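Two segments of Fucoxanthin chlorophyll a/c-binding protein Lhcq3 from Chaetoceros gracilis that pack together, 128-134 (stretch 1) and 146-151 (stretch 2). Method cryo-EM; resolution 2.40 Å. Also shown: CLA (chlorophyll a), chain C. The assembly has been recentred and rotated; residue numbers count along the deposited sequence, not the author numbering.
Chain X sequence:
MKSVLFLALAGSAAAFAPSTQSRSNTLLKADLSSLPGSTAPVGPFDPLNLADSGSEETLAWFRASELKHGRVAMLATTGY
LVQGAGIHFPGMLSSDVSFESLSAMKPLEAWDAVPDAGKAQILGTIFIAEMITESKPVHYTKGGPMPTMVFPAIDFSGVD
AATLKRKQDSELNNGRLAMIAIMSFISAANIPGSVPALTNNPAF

Stretch 1 (128-134) IAEMITE
Stretch 2 146-151: MPTMVF

The contact between residues 128-134 and 146-151 of this fucoxanthin chlorophyll a/c-binding protein is a small apolar one, a helix face met by an irregular segment without a single hydrogen bond between them, and a chlorophyll a touching both. It illustrates how an extended loop can pack against a helix by van der Waals contact while part of its backbone binds a pigment.

Stretch 1 is helical, continuing a helix that begins earlier in the chain, with phi near -70° and psi between about -20° and -47°. Ile132 N donates to Ile128 O at 2.9 Å; the next bond, Thr133 N to Ala129 O at 3.3 Å, is weak. Stretch 2 is neither helix nor strand. It is mostly extended, from Met146 (-75/162) through Pro147 (-57/116, C-gamma exo), Thr148 (-102/-178) and Met149 (-75/139), until Val150 breaks the run at -98/-57 and Phe151 returns to -142/114. The segments run in opposite senses: Thr133 CA lies 5.2 Å from Pro147 CA, and one helical turn back Ala129 CA lies 6.5 Å from Val150 CA. Together they bury 237 Å².

Thr133 and Val150, whose CA-to-CB bonds both point toward the opposing stretch, form the heart of the contact. With chi1 at 71° (p), Thr133 places OG1 3.4 Å from Ala129 O, a weak hydrogen bond back into its own helix, and leaves its methyl free for the loop. Thr133 CG2 meets Val150 CG2 at 3.8 Å and approaches Thr148 O at 3.9 Å, while Thr133 CB rests 3.8 Å from Pro147 CB. Val150 is t (170°), and its other methyl, CG1, lies 3.7 Å from Ile132 CD1. Ile132 reaches it in the mt rotamer (-79°, 176°), an apolar pairing beside the threonine. The CA-to-CB bond of Met149 points away from the helix.

Two of the loop's backbone polar atoms bind the chlorophyll. Val150 N donates to CLA O1D at 3.0 Å with an angle of 156°, and Phe151 O binds CLA MG at 2.2 Å, so a backbone carbonyl is a ligand of the magnesium. The Phe151 side chain (chi1 -160°, chi2 76°) stays out of reach of the helix. On the helix side, Ala129 CB approaches CLA CAA at 3.7 Å. The ester methyl CED completes the junction, 3.8 Å from Thr133 CG2 and 3.3 Å from Thr148 O, touching both stretches at once.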

# COMPACT_ATOMS: atom_id res chain seq x y z
N ILE X 128 61.51 -26.38 26.21
CA ILE X 128 62.52 -25.48 25.66
C ILE X 128 63.69 -26.27 25.09
O ILE X 128 64.24 -25.92 24.04
CB ILE X 128 62.95 -24.46 26.73
CG1 ILE X 128 61.77 -23.56 27.08
CG2 ILE X 128 64.12 -23.61 26.28
CD1 ILE X 128 62.07 -22.57 28.15
N ALA X 129 64.06 -27.37 25.75
CA ALA X 129 65.14 -28.21 25.25
C ALA X 129 64.77 -28.89 23.94
O ALA X 129 65.60 -28.98 23.03
CB ALA X 129 65.52 -29.25 26.30
N GLU X 130 63.52 -29.35 23.81
CA GLU X 130 63.12 -29.96 22.55
C GLU X 130 62.93 -28.92 21.45
O GLU X 130 63.16 -29.23 20.28
CB GLU X 130 61.85 -30.79 22.73
CG GLU X 130 62.01 -32.00 23.64
CD GLU X 130 62.59 -33.21 22.94
OE1 GLU X 130 61.88 -34.23 22.82
OE2 GLU X 130 63.76 -33.15 22.51
N MET X 131 62.53 -27.69 21.80
CA MET X 131 62.37 -26.66 20.78
C MET X 131 63.72 -26.14 20.28
O MET X 131 63.84 -25.79 19.11
CB MET X 131 61.55 -25.49 21.33
CG MET X 131 60.05 -25.73 21.38
SD MET X 131 59.19 -25.60 19.81
CE MET X 131 58.86 -23.85 19.74
N ILE X 132 64.73 -26.10 21.15
CA ILE X 132 66.02 -25.53 20.76
C ILE X 132 66.78 -26.49 19.85
O ILE X 132 67.30 -26.08 18.80
CB ILE X 132 66.82 -25.15 22.02
CG1 ILE X 132 66.32 -23.82 22.57
CG2 ILE X 132 68.31 -25.06 21.73
CD1 ILE X 132 66.97 -23.40 23.85
N THR X 133 66.85 -27.77 20.21
CA THR X 133 67.58 -28.74 19.40
C THR X 133 66.88 -29.05 18.08
O THR X 133 67.53 -29.56 17.17
CB THR X 133 67.80 -30.03 20.18
OG1 THR X 133 66.55 -30.73 20.33
CG2 THR X 133 68.39 -29.74 21.54
N GLU X 134 65.59 -28.76 17.96
CA GLU X 134 64.93 -28.86 16.67
C GLU X 134 65.20 -27.66 15.79
O GLU X 134 65.26 -27.80 14.57
CB GLU X 134 63.42 -29.00 16.87
CG GLU X 134 62.98 -30.39 17.22
CD GLU X 134 63.05 -31.34 16.06
OE1 GLU X 134 63.89 -32.26 16.11
OE2 GLU X 134 62.27 -31.18 15.11
N MET X 146 72.93 -33.71 15.43
CA MET X 146 72.04 -34.32 16.39
C MET X 146 72.00 -33.45 17.65
O MET X 146 72.85 -32.58 17.82
CB MET X 146 72.51 -35.74 16.67
CG MET X 146 71.76 -36.75 15.81
SD MET X 146 72.35 -38.44 15.89
CE MET X 146 72.39 -38.80 14.15
N PRO X 147 70.95 -33.63 18.53
CA PRO X 147 70.83 -32.75 19.72
C PRO X 147 72.02 -32.71 20.66
O PRO X 147 72.38 -33.71 21.29
CB PRO X 147 69.60 -33.33 20.43
CG PRO X 147 68.76 -33.82 19.34
CD PRO X 147 69.70 -34.38 18.31
N THR X 148 72.63 -31.53 20.76
CA THR X 148 73.73 -31.27 21.66
C THR X 148 73.21 -30.50 22.88
O THR X 148 72.02 -30.22 23.00
CB THR X 148 74.84 -30.50 20.95
OG1 THR X 148 74.34 -29.22 20.53
CG2 THR X 148 75.31 -31.28 19.74
N MET X 149 74.12 -30.15 23.78
CA MET X 149 73.72 -29.65 25.09
C MET X 149 73.20 -28.23 25.01
O MET X 149 73.76 -27.38 24.30
CB MET X 149 74.88 -29.75 26.07
CG MET X 149 74.44 -29.98 27.51
SD MET X 149 75.80 -30.32 28.64
CE MET X 149 76.53 -31.75 27.85
N VAL X 150 72.12 -27.96 25.75
CA VAL X 150 71.42 -26.69 25.69
C VAL X 150 71.87 -25.81 26.84
O VAL X 150 72.32 -24.68 26.64
CB VAL X 150 69.89 -26.91 25.73
CG1 VAL X 150 69.17 -25.59 25.92
CG2 VAL X 150 69.43 -27.58 24.46
N PHE X 151 71.73 -26.31 28.06
CA PHE X 151 72.22 -25.58 29.23
C PHE X 151 72.82 -26.55 30.23
O PHE X 151 72.10 -27.36 30.82
CB PHE X 151 71.10 -24.77 29.88
CG PHE X 151 71.61 -23.67 30.75
CD1 PHE X 151 72.10 -22.50 30.19
CD2 PHE X 151 71.61 -23.80 32.13
CE1 PHE X 151 72.58 -21.48 30.99
CE2 PHE X 151 72.08 -22.78 32.93
CZ PHE X 151 72.56 -21.62 32.36
MG CLA C . 71.44 -28.97 32.12
CHA CLA C . 70.29 -30.97 29.55
CHB CLA C . 68.63 -27.13 31.86
CHC CLA C . 72.38 -27.42 34.98
CHD CLA C . 74.29 -31.30 32.50
NA CLA C . 69.73 -29.05 30.95
C1A CLA C . 69.43 -29.81 29.96
C2A CLA C . 68.13 -29.46 29.25
C3A CLA C . 67.67 -28.22 29.98
C4A CLA C . 68.76 -28.13 31.00
CMA CLA C . 67.71 -27.00 29.07
CAA CLA C . 66.99 -30.47 29.45
CBA CLA C . 67.07 -31.47 30.62
CGA CLA C . 66.57 -30.87 31.91
O1A CLA C . 65.58 -30.16 31.92
O2A CLA C . 67.26 -31.14 33.16
NB CLA C . 70.61 -27.50 33.26
C1B CLA C . 69.52 -26.79 32.98
C2B CLA C . 69.23 -25.67 33.92
C3B CLA C . 70.37 -25.78 34.86
C4B CLA C . 71.15 -26.93 34.34
CMB CLA C . 68.09 -24.69 33.91
CAB CLA C . 70.67 -24.92 36.03
CBB CLA C . 71.80 -24.25 36.14
NC CLA C . 72.97 -29.34 33.46
C1C CLA C . 73.21 -28.54 34.51
C2C CLA C . 74.45 -28.85 35.27
C3C CLA C . 75.01 -29.99 34.53
C4C CLA C . 74.02 -30.20 33.44
CMC CLA C . 75.01 -28.17 36.49
CAC CLA C . 76.27 -30.76 34.80
CBC CLA C . 77.33 -30.04 34.01
ND CLA C . 72.17 -30.70 31.33
C1D CLA C . 73.31 -31.56 31.45
C2D CLA C . 73.38 -32.68 30.48
C3D CLA C . 72.14 -32.42 29.71
C4D CLA C . 71.53 -31.30 30.27
CMD CLA C . 74.33 -33.81 30.19
CAD CLA C . 71.28 -32.89 28.60
OBD CLA C . 71.52 -33.90 27.85
CBD CLA C . 70.11 -31.99 28.48
CGD CLA C . 70.15 -31.37 27.12
O1D CLA C . 70.69 -30.31 26.92
O2D CLA C . 69.49 -32.06 26.02
CED CLA C . 69.56 -31.50 24.72
C1 CLA C . 67.97 -30.10 33.83
C2 CLA C . 69.05 -30.74 34.66
C3 CLA C . 69.01 -30.70 36.00
C4 CLA C . 67.89 -30.01 36.73
C5 CLA C . 70.10 -31.37 36.80
C6 CLA C . 71.49 -30.76 36.60
C7 CLA C . 71.91 -29.90 37.79
C8 CLA C . 71.81 -30.64 39.12
C9 CLA C . 71.96 -29.67 40.29
C10 CLA C . 72.85 -31.75 39.20
C11 CLA C . 72.16 -33.09 39.44
C12 CLA C . 72.64 -33.73 40.74
C13 CLA C . 72.89 -35.22 40.54
C14 CLA C . 73.32 -35.89 41.85
C15 CLA C . 73.91 -35.43 39.43
C16 CLA C . 75.35 -35.14 39.83
C17 CLA C . 76.25 -35.23 38.60
C18 CLA C . 77.56 -35.95 38.88
C19 CLA C . 77.33 -37.32 39.50
C20 CLA C . 78.49 -35.11 39.74